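Long-range contacts in flavodoxin (Aquifex aeolicus, PDB 2ARK), which probably serves as a low-potential electron donor to a number of redox enzymes, with FMN as its cofactor: residues Leu24-Ala29 and Cys154-Arg159; Val42-Thr46 and Lys70-Phe74; Met4-Ile10 and Trp52-Val58. The contacts are given in a common frame with arbitrary orientation. Residue numbers count along the deposited sequence, not the author numbering.

Interaction 1 (Leu24-Ala29 and Cys154-Arg159); sequences LVAEGA and CRRLGR
Two helices lying side by side on one face of the flavodoxin alpha/beta sheet meet here through a glycine-to-glycine helix crossing. Both segments are regular helix; their axes approach to 6.2 Å with a signed crossing angle of -46°. The register sets the CA of Gly-28 3.9 Å from that of Arg-155, and the CA of Ala-29 4.2 Å from that of Gly-158. A CB on Gly-28 would clash with Arg-155 O, and one on Gly-158 with Val-25 O. Bare backbones therefore touch, with CA-H...O contacts such as Gly-158 CA to Val-25 O (3.3 Å) and Gly-28 CA to Arg-155 O (3.2 Å).

Side chains fill in around this spine. Leu-24 (m, t) points at Cys-154 (m), their CB atoms 3.4 Å apart. Val-25 is t and sends CG2 to within 4.2 Å of CD2 of Leu-157 (t, p); both residues also rest on Phe-94 of strand 90-97. On the outer side Arg-155 is extended (m, t, t, then chi4 98°) and passes Leu-24, CD2 to NE 3.9 Å. It meets Glu-27 (t, t, chi3 139°) in a salt bridge, NE to OE1 2.9 Å, while Glu-152 takes its NH1. A water closes the pair, donating to Glu-27 OE2 (2.8 Å) and accepting from Arg-155 NH2 (2.9 Å).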
loop_
_atom_site.group_PDB
_atom_site.type_symbol
_atom_site.label_atom_id
_atom_site.label_comp_id
_atom_site.label_asym_id
_atom_site.label_seq_id
_atom_site.Cartn_x
_atom_site.Cartn_y
_atom_site.Cartn_z
ATOM N N LEU A 24 18.839 14.674 -11.598
ATOM C CA LEU A 24 18.142 15.867 -11.136
ATOM C C LEU A 24 17.935 15.866 -9.632
ATOM O O LEU A 24 18.056 16.918 -8.994
ATOM C CB LEU A 24 16.808 16.020 -11.854
ATOM C CG LEU A 24 16.948 16.486 -13.314
ATOM C CD1 LEU A 24 15.696 16.140 -14.134
ATOM C CD2 LEU A 24 17.322 17.969 -13.421
ATOM N N VAL A 25 17.647 14.689 -9.069
ATOM C CA VAL A 25 17.597 14.524 -7.608
ATOM C C VAL A 25 18.960 14.904 -6.981
ATOM O O VAL A 25 19.027 15.650 -5.994
ATOM C CB VAL A 25 17.164 13.072 -7.189
ATOM C CG1 VAL A 25 17.247 12.886 -5.669
ATOM C CG2 VAL A 25 15.775 12.767 -7.676
ATOM N N ALA A 26 20.027 14.409 -7.603
ATOM C CA ALA A 26 21.390 14.577 -7.124
ATOM C C ALA A 26 21.811 16.038 -7.194
ATOM O O ALA A 26 22.475 16.542 -6.275
ATOM C CB ALA A 26 22.324 13.737 -7.946
ATOM N N GLU A 27 21.448 16.696 -8.301
ATOM C CA GLU A 27 21.587 18.132 -8.441
ATOM C C GLU A 27 20.752 18.871 -7.384
ATOM O O GLU A 27 21.214 19.833 -6.795
ATOM C CB GLU A 27 21.178 18.557 -9.843
ATOM C CG GLU A 27 21.273 20.046 -10.085
ATOM C CD GLU A 27 20.464 20.502 -11.284
ATOM O OE1 GLU A 27 19.816 21.570 -11.201
ATOM O OE2 GLU A 27 20.470 19.786 -12.304
ATOM N N GLY A 28 19.521 18.417 -7.149
ATOM C CA GLY A 28 18.695 18.942 -6.060
ATOM C C GLY A 28 19.441 18.976 -4.724
ATOM O O GLY A 28 19.453 20.011 -4.064
ATOM N N ALA A 29 20.069 17.852 -4.340
ATOM C CA ALA A 29 20.771 17.736 -3.065
ATOM C C ALA A 29 22.042 18.570 -3.019
ATOM O O ALA A 29 22.356 19.177 -1.995
ATOM C CB ALA A 29 21.091 16.281 -2.764
ATOM N N CYS A 154 11.986 16.594 -9.320
ATOM C CA CYS A 154 13.154 15.746 -9.114
ATOM C C CYS A 154 14.180 16.456 -8.294
ATOM O O CYS A 154 14.700 15.915 -7.345
ATOM C CB CYS A 154 13.776 15.328 -10.444
ATOM S SG CYS A 154 12.764 14.160 -11.393
ATOM N N ARG A 155 14.466 17.681 -8.668
ATOM C CA ARG A 155 15.310 18.532 -7.884
ATOM C C ARG A 155 14.797 18.715 -6.456
ATOM O O ARG A 155 15.576 18.603 -5.500
ATOM C CB ARG A 155 15.440 19.871 -8.577
ATOM C CG ARG A 155 16.197 19.859 -9.885
ATOM C CD ARG A 155 16.586 21.313 -10.270
ATOM N NE ARG A 155 16.969 21.388 -11.678
ATOM C CZ ARG A 155 16.161 21.777 -12.666
ATOM N NH1 ARG A 155 14.916 22.179 -12.402
ATOM N NH2 ARG A 155 16.606 21.784 -13.928
ATOM N N ARG A 156 13.504 18.980 -6.301
ATOM C CA ARG A 156 12.948 19.231 -4.968
ATOM C C ARG A 156 13.132 18.065 -3.982
ATOM O O ARG A 156 13.421 18.290 -2.788
ATOM C CB ARG A 156 11.470 19.635 -5.023
ATOM C CG ARG A 156 10.945 20.146 -3.676
ATOM C CD ARG A 156 11.713 21.434 -3.250
ATOM N NE ARG A 156 11.833 22.315 -4.404
ATOM C CZ ARG A 156 10.936 23.230 -4.746
ATOM N NH1 ARG A 156 11.130 23.947 -5.831
ATOM N NH2 ARG A 156 9.865 23.443 -4.003
ATOM N N LEU A 157 12.950 16.838 -4.481
ATOM C CA LEU A 157 13.206 15.649 -3.690
ATOM C C LEU A 157 14.590 15.641 -3.052
ATOM O O LEU A 157 14.712 15.460 -1.851
ATOM C CB LEU A 157 12.996 14.387 -4.521
ATOM C CG LEU A 157 12.997 13.117 -3.630
ATOM C CD1 LEU A 157 11.697 12.972 -2.727
ATOM C CD2 LEU A 157 13.251 11.904 -4.461
ATOM N N GLY A 158 15.633 15.839 -3.870
ATOM C CA GLY A 158 17.010 15.839 -3.394
ATOM C C GLY A 158 17.284 16.980 -2.439
ATOM O O GLY A 158 18.016 16.803 -1.456
ATOM N N ARG A 159 16.705 18.144 -2.751
ATOM C CA ARG A 159 16.710 19.355 -1.912
ATOM C C ARG A 159 16.168 19.075 -0.508
ATOM O O ARG A 159 16.813 19.405 0.484
ATOM C CB ARG A 159 15.798 20.414 -2.543
ATOM C CG ARG A 159 16.204 21.858 -2.433
ATOM C CD ARG A 159 16.816 22.318 -1.120
ATOM N NE ARG A 159 18.048 23.024 -1.425
ATOM C CZ ARG A 159 18.300 24.322 -1.282
ATOM N NH1 ARG A 159 17.449 25.168 -0.734
ATOM N NH2 ARG A 159 19.471 24.755 -1.668
HETATM O O HOH W 1 19.267 20.940 -14.571
#

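Interaction 2 (Val42-Thr46 and Lys70-Phe74); sequences VDEAT and KMKRF
Here the loop leaving strand 35-41 of the flavodoxin-like alpha/beta sandwich folds against the first turns of helix 69-78, which covers one face of the sheet. Residues 42-44 curl as in a helix but lack its ladder of hydrogen bonds; a weak hydrogen bond runs from Ala-45 N to Val-42 O (3.3 Å). Ala-45 and Thr-46 are extended, and Thr-46 is the N-cap of helix 47-52. Residues 70-74 are regular helix, with Phe-74 N hydrogen-bonded to Lys-70 O (3.1 Å). The nearest CA atoms, those of Val-42 and Met-71, are 6.4 Å apart, so side chains bridge the gap, some against backbone carbonyls.

Apolar packing dominates. Val-42 (chi1 p) sits over the helix, its CG2 3.5 Å from Phe-74 CB and 3.7 Å from Lys-70 O, while its CB lies 4.2 Å from CE of Met-71, a selenomethionine (t, p, p). Phe-74 (chi1 180°, chi2 86°) reaches into the loop, CE1 3.8 Å from Ala-45 CB. The ring edge faces carbonyls: Ala-45 O is 3.5 Å from Phe-74 CE1, and Thr-46 O is 4.0 Å from its CZ.

The charged link is looser: Lys-70 (m, then all t) and Asp-43 (m) form a long salt bridge, NZ to OD1 3.8 Å.

Ala-45, Met-71 and Phe-74 all rest on Ile-10 of strand 5-11; Met-71 also touches Met-114 of helix 104-117, and Lys-72 and Arg-73 meet Trp-69 of the second subunit.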
loop_
_atom_site.group_PDB
_atom_site.type_symbol
_atom_site.label_atom_id
_atom_site.label_comp_id
_atom_site.label_asym_id
_atom_site.label_seq_id
_atom_site.Cartn_x
_atom_site.Cartn_y
_atom_site.Cartn_z
ATOM N N VAL A 42 22.405 0.931 -9.504
ATOM C CA VAL A 42 22.379 -0.247 -8.634
ATOM C C VAL A 42 23.535 -1.273 -8.849
ATOM O O VAL A 42 24.053 -1.815 -7.865
ATOM C CB VAL A 42 20.990 -0.954 -8.635
ATOM C CG1 VAL A 42 20.660 -1.537 -9.975
ATOM C CG2 VAL A 42 20.949 -2.034 -7.606
ATOM N N ASP A 43 23.932 -1.528 -10.109
ATOM C CA ASP A 43 25.022 -2.468 -10.426
ATOM C C ASP A 43 26.383 -1.929 -9.983
ATOM O O ASP A 43 27.332 -2.696 -9.836
ATOM C CB ASP A 43 25.173 -2.693 -11.933
ATOM C CG ASP A 43 23.968 -3.340 -12.592
ATOM O OD1 ASP A 43 23.231 -4.141 -11.957
ATOM O OD2 ASP A 43 23.794 -3.031 -13.796
ATOM N N GLU A 44 26.473 -0.613 -9.818
ATOM C CA GLU A 44 27.673 0.090 -9.384
ATOM C C GLU A 44 27.777 0.125 -7.857
ATOM O O GLU A 44 28.865 0.132 -7.317
ATOM C CB GLU A 44 27.529 1.536 -9.863
ATOM C CG GLU A 44 28.685 2.193 -10.559
ATOM C CD GLU A 44 28.441 3.729 -10.776
ATOM O OE1 GLU A 44 27.263 4.166 -11.029
ATOM O OE2 GLU A 44 29.458 4.487 -10.706
ATOM N N ALA A 45 26.634 0.175 -7.173
ATOM C CA ALA A 45 26.542 0.499 -5.742
ATOM C C ALA A 45 27.039 -0.580 -4.785
ATOM O O ALA A 45 27.012 -1.772 -5.103
ATOM C CB ALA A 45 25.113 0.887 -5.380
ATOM N N THR A 46 27.490 -0.149 -3.609
ATOM C CA THR A 46 28.017 -1.080 -2.613
ATOM C C THR A 46 27.343 -0.874 -1.255
ATOM O O THR A 46 26.781 0.183 -0.982
ATOM C CB THR A 46 29.544 -0.916 -2.423
ATOM O OG1 THR A 46 29.821 0.436 -2.038
ATOM C CG2 THR A 46 30.306 -1.221 -3.700
ATOM N N LYS A 70 16.120 -5.771 -9.762
ATOM C CA LYS A 70 17.527 -5.504 -9.466
ATOM C C LYS A 70 17.645 -4.609 -8.227
ATOM O O LYS A 70 18.540 -4.821 -7.419
ATOM C CB LYS A 70 18.339 -4.970 -10.682
ATOM C CG LYS A 70 18.914 -6.079 -11.608
ATOM C CD LYS A 70 19.903 -5.512 -12.616
ATOM C CE LYS A 70 20.402 -6.522 -13.636
ATOM N NZ LYS A 70 21.292 -5.928 -14.739
HETATM N N MSE A 71 16.739 -3.648 -8.044
HETATM C CA MSE A 71 16.774 -2.863 -6.828
HETATM C C MSE A 71 16.384 -3.686 -5.601
HETATM O O MSE A 71 17.013 -3.591 -4.561
HETATM C CB MSE A 71 15.941 -1.600 -6.943
HETATM C CG MSE A 71 16.082 -0.699 -5.739
HETATM SE SE MSE A 71 17.929 0.101 -5.573
HETATM C CE MSE A 71 17.904 1.354 -7.091
ATOM N N LYS A 72 15.353 -4.508 -5.745
ATOM C CA LYS A 72 14.941 -5.442 -4.718
ATOM C C LYS A 72 16.086 -6.390 -4.344
ATOM O O LYS A 72 16.321 -6.649 -3.151
ATOM C CB LYS A 72 13.689 -6.219 -5.198
ATOM C CG LYS A 72 13.039 -7.079 -4.145
ATOM C CD LYS A 72 12.260 -6.258 -3.080
ATOM C CE LYS A 72 12.268 -6.938 -1.698
ATOM N NZ LYS A 72 11.800 -8.345 -1.827
ATOM N N ARG A 73 16.831 -6.883 -5.336
ATOM C CA ARG A 73 17.922 -7.837 -5.055
ATOM C C ARG A 73 19.072 -7.172 -4.291
ATOM O O ARG A 73 19.685 -7.778 -3.412
ATOM C CB ARG A 73 18.420 -8.464 -6.348
ATOM C CG ARG A 73 19.591 -9.457 -6.219
ATOM C CD ARG A 73 20.526 -9.116 -7.327
ATOM N NE ARG A 73 20.623 -10.174 -8.273
ATOM C CZ ARG A 73 21.069 -10.081 -9.524
ATOM N NH1 ARG A 73 21.102 -11.202 -10.216
ATOM N NH2 ARG A 73 21.442 -8.921 -10.098
ATOM N N PHE A 74 19.345 -5.917 -4.617
ATOM C CA PHE A 74 20.346 -5.165 -3.927
ATOM C C PHE A 74 20.023 -5.023 -2.427
ATOM O O PHE A 74 20.900 -5.208 -1.550
ATOM C CB PHE A 74 20.502 -3.783 -4.582
ATOM C CG PHE A 74 21.530 -2.927 -3.918
ATOM C CD1 PHE A 74 22.880 -3.031 -4.284
ATOM C CD2 PHE A 74 21.164 -2.040 -2.912
ATOM C CE1 PHE A 74 23.859 -2.250 -3.652
ATOM C CE2 PHE A 74 22.128 -1.262 -2.279
ATOM C CZ PHE A 74 23.481 -1.369 -2.648
#

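Interaction 3 (Met4-Ile10 and Trp52-Val58); sequences MGKVLVI and WADGLAV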
loop_
_atom_site.group_PDB
_atom_site.type_symbol
_atom_site.label_atom_id
_atom_site.label_comp_id
_atom_site.label_asym_id
_atom_site.label_seq_id
_atom_site.Cartn_x
_atom_site.Cartn_y
_atom_site.Cartn_z
HETATM N N MSE A 4 30.030 17.358 6.277
HETATM C CA MSE A 4 28.997 17.620 5.273
HETATM C C MSE A 4 27.885 16.582 5.396
HETATM O O MSE A 4 28.123 15.449 5.817
HETATM C CB MSE A 4 29.579 17.558 3.859
HETATM C CG MSE A 4 30.546 18.656 3.502
HETATM SE SE MSE A 4 31.434 18.362 1.724
HETATM C CE MSE A 4 30.065 19.326 0.540
ATOM N N GLY A 5 26.670 16.965 5.027
ATOM C CA GLY A 5 25.589 15.998 4.852
ATOM C C GLY A 5 25.964 15.035 3.742
ATOM O O GLY A 5 26.480 15.439 2.716
ATOM N N LYS A 6 25.733 13.753 3.968
ATOM C CA LYS A 6 26.111 12.696 3.030
ATOM C C LYS A 6 24.833 12.098 2.424
ATOM O O LYS A 6 24.025 11.489 3.146
ATOM C CB LYS A 6 26.920 11.611 3.760
ATOM C CG LYS A 6 28.356 11.959 4.041
ATOM C CD LYS A 6 28.702 11.605 5.470
ATOM C CE LYS A 6 29.405 10.270 5.620
ATOM N NZ LYS A 6 29.383 9.841 7.046
ATOM N N VAL A 7 24.650 12.324 1.115
ATOM C CA VAL A 7 23.469 11.860 0.373
ATOM C C VAL A 7 23.819 10.832 -0.726
ATOM O O VAL A 7 24.712 11.047 -1.552
ATOM C CB VAL A 7 22.662 13.074 -0.189
ATOM C CG1 VAL A 7 21.602 12.650 -1.197
ATOM C CG2 VAL A 7 21.998 13.836 0.941
ATOM N N LEU A 8 23.119 9.707 -0.719
ATOM C CA LEU A 8 23.266 8.663 -1.748
ATOM C C LEU A 8 22.058 8.700 -2.651
ATOM O O LEU A 8 20.911 8.561 -2.192
ATOM C CB LEU A 8 23.347 7.271 -1.110
ATOM C CG LEU A 8 24.101 6.092 -1.744
ATOM C CD1 LEU A 8 23.363 4.797 -1.442
ATOM C CD2 LEU A 8 24.472 6.170 -3.276
ATOM N N VAL A 9 22.295 8.915 -3.933
ATOM C CA VAL A 9 21.237 8.737 -4.912
ATOM C C VAL A 9 21.564 7.441 -5.633
ATOM O O VAL A 9 22.563 7.350 -6.314
ATOM C CB VAL A 9 21.104 9.930 -5.889
ATOM C CG1 VAL A 9 19.896 9.733 -6.846
ATOM C CG2 VAL A 9 20.960 11.212 -5.108
ATOM N N ILE A 10 20.723 6.430 -5.446
ATOM C CA ILE A 10 20.978 5.125 -6.050
ATOM C C ILE A 10 19.767 4.796 -6.926
ATOM O O ILE A 10 18.651 5.022 -6.501
ATOM C CB ILE A 10 21.274 4.061 -4.934
ATOM C CG1 ILE A 10 21.689 2.740 -5.522
ATOM C CG2 ILE A 10 20.081 3.866 -3.934
ATOM C CD1 ILE A 10 21.500 1.585 -4.470
ATOM N N TRP A 52 27.940 4.899 4.283
ATOM C CA TRP A 52 28.407 6.265 4.184
ATOM C C TRP A 52 27.243 7.257 4.261
ATOM O O TRP A 52 27.374 8.291 4.899
ATOM C CB TRP A 52 29.204 6.399 2.883
ATOM C CG TRP A 52 29.614 7.767 2.518
ATOM C CD1 TRP A 52 30.767 8.407 2.902
ATOM C CD2 TRP A 52 28.890 8.690 1.678
ATOM N NE1 TRP A 52 30.800 9.671 2.349
ATOM C CE2 TRP A 52 29.664 9.870 1.596
ATOM C CE3 TRP A 52 27.670 8.626 0.974
ATOM C CZ2 TRP A 52 29.255 10.990 0.840
ATOM C CZ3 TRP A 52 27.269 9.732 0.219
ATOM C CH2 TRP A 52 28.054 10.898 0.164
ATOM N N ALA A 53 26.100 6.929 3.658
ATOM C CA ALA A 53 24.970 7.865 3.499
ATOM C C ALA A 53 24.237 8.245 4.787
ATOM O O ALA A 53 23.946 7.387 5.630
ATOM C CB ALA A 53 23.969 7.321 2.491
ATOM N N ASP A 54 23.926 9.531 4.938
ATOM C CA ASP A 54 22.986 9.963 5.981
ATOM C C ASP A 54 21.568 9.836 5.465
ATOM O O ASP A 54 20.674 9.452 6.203
ATOM C CB ASP A 54 23.259 11.412 6.407
ATOM C CG ASP A 54 24.602 11.563 7.078
ATOM O OD1 ASP A 54 24.888 10.726 7.956
ATOM O OD2 ASP A 54 25.373 12.497 6.741
ATOM N N GLY A 55 21.393 10.183 4.187
ATOM C CA GLY A 55 20.130 10.172 3.491
ATOM C C GLY A 55 20.283 9.475 2.156
ATOM O O GLY A 55 21.351 9.537 1.542
ATOM N N LEU A 56 19.213 8.784 1.746
ATOM C CA LEU A 56 19.145 8.030 0.484
ATOM C C LEU A 56 17.930 8.421 -0.347
ATOM O O LEU A 56 16.825 8.521 0.189
ATOM C CB LEU A 56 19.015 6.523 0.743
ATOM C CG LEU A 56 20.167 5.785 1.399
ATOM C CD1 LEU A 56 20.087 5.979 2.943
ATOM C CD2 LEU A 56 20.078 4.329 1.004
ATOM N N ALA A 57 18.128 8.617 -1.653
ATOM C CA ALA A 57 17.013 8.628 -2.597
ATOM C C ALA A 57 17.142 7.377 -3.448
ATOM O O ALA A 57 18.196 7.090 -3.982
ATOM C CB ALA A 57 17.021 9.901 -3.454
ATOM N N VAL A 58 16.084 6.591 -3.520
ATOM C CA VAL A 58 16.155 5.324 -4.223
ATOM C C VAL A 58 15.154 5.392 -5.364
ATOM O O VAL A 58 13.986 5.617 -5.126
ATOM C CB VAL A 58 15.822 4.135 -3.257
ATOM C CG1 VAL A 58 15.774 2.798 -4.027
ATOM C CG2 VAL A 58 16.787 4.091 -2.044
HETATM O O HOH W 2 27.123 13.975 7.508
#
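Lys-6 gives up more surface than any other residue here, 122 Å², and it works through backbone and side chain alike. Its carbonyl receives two N-H groups, from Asp-54 N at 2.7 Å and Gly-55 N at 3.1 Å, while its own N donates to the carboxylate at Asp-54 OD2 (3.1 Å). The same OD2 is joined by a water to the carbonyl of Met-4, so the carboxylate ties down the beginning of strand 5-10.

The aliphatic part of Lys-6 lies over Trp-52, the end residue of helix 47-52. Lys-6 CB stands 3.7 Å above the centroid of the six-membered ring, almost on its normal, in a CH-pi contact; NZ continues over the five-membered ring, 5.0 Å from its centroid, as a cation-pi pair. Trp-52 contributes 91 Å², and Arg-38 of strand 35-41 makes a second cation-pi contact with the indole. The ring edge reaches the strand backbone, Trp-52 CZ3 to Val-7 O being 3.4 Å.

This is an inner parallel pair of the flavodoxin-like sheet: strand 5-11 lies between 35-41 and 55-61, so the chain passes back across its first strand to build the third. Leu-8, at 75 Å², carries the ladder. Its N donates to Gly-55 O (2.9 Å), its O accepts from Ala-57 N (2.8 Å), and Ile-10 N to Ala-57 O (3.0 Å) repeats the step. Leu-8 shares a sheet face with Leu-56, Ile-10 and Val-58; its CB touches Ala-53 CB at 3.7 Å, and its CD1 lies 4.1 Å from Leu-56 CD2.

Overall arrangement
Interaction 3 is the sheet layer between the other two. Interaction 1 covers the face carrying Val-7, Val-9 and Ala-57, with Val-25 CG1 3.7 Å from Ala-57 CB; their centres are 12 Å apart. Interaction 2 packs on the Ile-10 and Val-58 face: Phe-74 CE2 is 3.6 Å from Ile-10 CD1, and the centres lie 15 Å apart. Interactions 1 and 2, with centres 21 Å apart, come no nearer than about 11 Å between atoms. Strand 5-11 leads into helix 17-30 through the loop that in flavodoxins binds the FMN phosphate, and Ile-10 lies near the strand end where this loop begins.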